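Local coordinates for protein endoglucanase (Thermotoga maritima, PDB 2FVG) that probably acts as a metal-dependent aminopeptidase of the M42 family, using two divalent metal cations per subunit, despite its name of endoglucanase, at residues Gly163-Phe166 against Asp167-Gly171; Glu320-Lys323 against Lys324-Val328. All coordinates share one frame; numbering follows the deposited sequence.

Contact 1 of 2, residues Gly163-Phe166 against Asp167-Gly171; sequences GKAF and DDRAG. With EDO (1,2-ethanediol), chain C.
Arg169 folds back over Ala165 and is tied to it by backbone and side chain. Arg169 N donates to Ala165 O at 2.9 Å. Ala165 CB lies over one face of the guanidinium, offset toward its rim, and meets Arg169 CG at 3.7 Å. A bend at chi2 (-81°) turns the arginine chain back in this direction. One residue on, Ala170 N donates to Phe166 O at 2.9 Å. Ala165 is the N-cap residue, so these bonds start the helix. Ala165 N donates to O2 of a bound 1,2-ethanediol, probably from the crystallisation liquor, at 2.8 Å.

Lys164 NZ stands 4.2 Å from Arg169 NH1. Glu64 bridges Lys164 NZ and Arg169 NH2, one oxygen each, and its carboxylate probably offsets the two like charges, while Met10 O accepts from Lys164 NZ and Arg169 NH1, and Met62 O from Arg169 NE. A cis peptide joins Asp167 to Asp168. Asp167 is predicted to bind both metals. Asp168 OD2 accepts the backbone N-H of His61, a predicted metal ligand, so Asp168 probably acts as a second-shell residue here.

The turn links strand 160-163 to helix 166-180, with Phe166 packed on helix 4-9 and strand 312-315, and Ala170 touching Thr221 of strand 215-224.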
# COMPACT_ATOMS: atom_id res chain seq x y z
N GLY A 163 -3.79 0.58 12.49
CA GLY A 163 -2.77 -0.41 12.22
C GLY A 163 -1.68 0.21 11.39
O GLY A 163 -1.72 1.39 11.10
N LYS A 164 -0.70 -0.59 10.99
CA LYS A 164 0.40 -0.09 10.22
C LYS A 164 0.22 -0.44 8.76
O LYS A 164 -0.67 -1.23 8.38
CB LYS A 164 1.72 -0.67 10.73
CG LYS A 164 1.87 -2.15 10.40
CD LYS A 164 3.24 -2.61 10.65
CE LYS A 164 3.43 -4.07 10.31
NZ LYS A 164 3.42 -4.37 8.86
N ALA A 165 1.10 0.15 7.94
CA ALA A 165 1.21 -0.08 6.50
C ALA A 165 -0.12 0.07 5.76
O ALA A 165 -0.29 -0.55 4.72
CB ALA A 165 1.80 -1.45 6.22
N PHE A 166 -1.04 0.88 6.26
CA PHE A 166 -2.31 1.10 5.52
C PHE A 166 -1.96 1.68 4.13
O PHE A 166 -2.69 1.49 3.15
CB PHE A 166 -3.28 1.98 6.29
CG PHE A 166 -4.06 1.26 7.39
CD1 PHE A 166 -4.28 -0.11 7.35
CD2 PHE A 166 -4.66 1.99 8.41
CE1 PHE A 166 -5.04 -0.75 8.34
CE2 PHE A 166 -5.43 1.36 9.42
CZ PHE A 166 -5.62 -0.00 9.37
N ASP A 167 -0.85 2.40 4.09
CA ASP A 167 -0.23 2.88 2.84
C ASP A 167 0.85 1.83 2.48
O ASP A 167 1.95 1.85 3.07
CB ASP A 167 0.43 4.23 3.09
CG ASP A 167 1.25 4.72 1.89
OD1 ASP A 167 1.01 4.27 0.75
OD2 ASP A 167 2.13 5.57 2.12
N ASP A 168 0.57 0.91 1.55
CA ASP A 168 -0.68 0.83 0.77
C ASP A 168 -1.40 -0.54 0.91
O ASP A 168 -2.06 -1.03 -0.03
CB ASP A 168 -0.36 1.14 -0.71
CG ASP A 168 -1.61 1.47 -1.53
OD1 ASP A 168 -2.64 1.87 -0.94
OD2 ASP A 168 -1.54 1.33 -2.78
N ARG A 169 -1.32 -1.14 2.09
CA ARG A 169 -2.03 -2.41 2.28
C ARG A 169 -3.55 -2.21 2.19
O ARG A 169 -4.26 -3.16 1.88
CB ARG A 169 -1.60 -3.12 3.57
CG ARG A 169 -0.05 -3.39 3.65
CD ARG A 169 0.46 -4.64 2.86
NE ARG A 169 1.93 -4.63 2.73
CZ ARG A 169 2.77 -4.98 3.70
NH1 ARG A 169 2.33 -5.38 4.88
NH2 ARG A 169 4.07 -4.93 3.47
N ALA A 170 -4.07 -0.99 2.43
CA ALA A 170 -5.54 -0.79 2.27
C ALA A 170 -5.88 -0.82 0.78
O ALA A 170 -6.93 -1.32 0.40
CB ALA A 170 -6.01 0.54 2.90
N GLY A 171 -5.00 -0.26 -0.05
CA GLY A 171 -5.17 -0.28 -1.50
C GLY A 171 -5.18 -1.71 -2.04
O GLY A 171 -6.03 -2.06 -2.87
C1 EDO C . 4.26 0.90 8.01
O1 EDO C . 5.61 0.55 8.29
C2 EDO C . 3.95 2.22 8.70
O2 EDO C . 2.54 2.41 8.77

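Contact 2 of 2, residues Glu320-Lys323 against Lys324-Val328; sequences ENTK and KLIKV
Lys324 reaches back along its helix toward Glu320 and Asn321. Its CB lies 3.5 Å from Glu320 O and its CG 3.4 Å from the same oxygen. CG is anti to the carbonyl carbon (chi1 -81°), which sets it beside the backbone N and over the preceding turn. CD then passes Asn321 OD1 at 4.0 Å, the two side chains lying side by side and pointing the same way. A bend at chi4 brings NZ within 4.4 Å of Glu320 CB. That amine is 4.6 Å from Glu320 OE1, too far for a salt bridge, but the opposite charges probably still attract.

The carboxylate of Glu320 has a closer mate in Lys323. Lys323 NZ donates to Glu320 OE1 at 2.9 Å, on the syn lone pair, in an i to i+3 salt bridge. The lysine chain bends at chi3 (82°) on its way there. Its side chain also touches Val174, Asp177 and Val178 of helix 166-180. An alanine in place of Lys323 would probably leave Glu320 OE1 without its salt-bridge partner and thin the packing against that helix.

Four successive i to i+4 backbone bonds join 320-323 to 324-328, and Val328 N to Lys324 O continues the series. The one from Ile326 N to Thr322 O is 3.0 Å long. Leu325 and Ile326 turn to Ile300 of strand 297-306, and Leu325 also packs on helix 256-268, while Lys324 is exposed. Lys327 NZ ends at Ser181 OG and Gly182 O.

The backbone ladder is that of a regular alpha helix. The 320-328 part is consistent with an amphipathic helix, packed here against the mixed sheet of an M42 peptidase of the ZnExoPePases clan.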
# COMPACT_ATOMS: atom_id res chain seq x y z
N GLU A 320 -14.99 1.42 1.92
CA GLU A 320 -16.08 0.81 1.17
C GLU A 320 -16.44 1.59 -0.07
O GLU A 320 -16.79 1.01 -1.10
CB GLU A 320 -17.33 0.65 2.03
CG GLU A 320 -17.27 -0.51 2.98
CD GLU A 320 -17.13 -1.85 2.26
OE1 GLU A 320 -17.94 -2.11 1.34
OE2 GLU A 320 -16.20 -2.63 2.60
N ASN A 321 -16.38 2.92 0.04
CA ASN A 321 -16.69 3.78 -1.09
C ASN A 321 -15.61 3.76 -2.16
O ASN A 321 -15.90 3.92 -3.35
CB ASN A 321 -16.98 5.18 -0.60
CG ASN A 321 -18.33 5.27 -0.00
OD1 ASN A 321 -19.31 4.86 -0.61
ND2 ASN A 321 -18.41 5.82 1.20
N THR A 322 -14.36 3.59 -1.71
CA THR A 322 -13.23 3.44 -2.62
C THR A 322 -13.43 2.15 -3.43
O THR A 322 -13.32 2.15 -4.66
CB THR A 322 -11.92 3.34 -1.86
OG1 THR A 322 -11.79 4.47 -1.00
CG2 THR A 322 -10.72 3.33 -2.85
N LYS A 323 -13.73 1.05 -2.73
CA LYS A 323 -14.00 -0.23 -3.36
C LYS A 323 -15.19 -0.10 -4.32
O LYS A 323 -15.15 -0.63 -5.43
CB LYS A 323 -14.29 -1.28 -2.29
CG LYS A 323 -14.71 -2.64 -2.84
CD LYS A 323 -15.43 -3.51 -1.82
CE LYS A 323 -16.91 -3.16 -1.69
NZ LYS A 323 -17.65 -4.06 -0.75
N LYS A 324 -16.26 0.58 -3.91
CA LYS A 324 -17.43 0.76 -4.79
C LYS A 324 -17.03 1.49 -6.06
O LYS A 324 -17.37 1.08 -7.15
CB LYS A 324 -18.55 1.55 -4.11
CG LYS A 324 -19.47 0.79 -3.17
CD LYS A 324 -20.60 1.73 -2.72
CE LYS A 324 -21.57 1.10 -1.73
NZ LYS A 324 -20.94 0.83 -0.41
N LEU A 325 -16.31 2.60 -5.91
CA LEU A 325 -15.85 3.41 -7.04
C LEU A 325 -14.97 2.65 -8.03
O LEU A 325 -15.15 2.77 -9.23
CB LEU A 325 -15.14 4.68 -6.54
CG LEU A 325 -14.73 5.74 -7.56
CD1 LEU A 325 -15.92 6.18 -8.43
CD2 LEU A 325 -14.10 6.93 -6.85
N ILE A 326 -14.00 1.89 -7.53
CA ILE A 326 -13.13 1.10 -8.39
C ILE A 326 -13.97 0.06 -9.14
O ILE A 326 -13.78 -0.16 -10.33
CB ILE A 326 -12.04 0.35 -7.56
CG1 ILE A 326 -11.06 1.31 -6.84
CG2 ILE A 326 -11.25 -0.61 -8.44
CD1 ILE A 326 -10.41 2.33 -7.76
N LYS A 327 -14.93 -0.57 -8.47
CA LYS A 327 -15.71 -1.61 -9.12
C LYS A 327 -16.54 -1.05 -10.29
O LYS A 327 -16.59 -1.66 -11.36
CB LYS A 327 -16.59 -2.35 -8.11
CG LYS A 327 -17.21 -3.57 -8.70
CD LYS A 327 -18.13 -4.26 -7.73
CE LYS A 327 -18.68 -5.50 -8.39
NZ LYS A 327 -19.49 -6.34 -7.46
N VAL A 328 -17.17 0.10 -10.08
CA VAL A 328 -17.97 0.77 -11.12
C VAL A 328 -17.08 1.25 -12.27
O VAL A 328 -17.43 1.07 -13.42
CB VAL A 328 -18.80 1.95 -10.58
CG1 VAL A 328 -19.76 2.46 -11.68
CG2 VAL A 328 -19.62 1.50 -9.38

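Overall arrangement
The two contacts come in series along the chain. Contact 1 forms the start of helix 166-180, and contact 2 lies in the middle of helix 316-332. Their centres are about 17 Å apart, and their nearest atoms about 7 Å, so they do not touch. The two helices do meet directly, through Lys323 and Ile326 on Val178. Strand 312-315, which leads into helix 316-332, pairs with strand 160-163, whose last residue, Gly163, opens contact 1. Both strands belong to the same mixed sheet. Contact 1 lies near the centre of the chain and holds a predicted metal ligand. Contact 2, about 16 Å from that centre, belongs to the helical layer packed on the sheet.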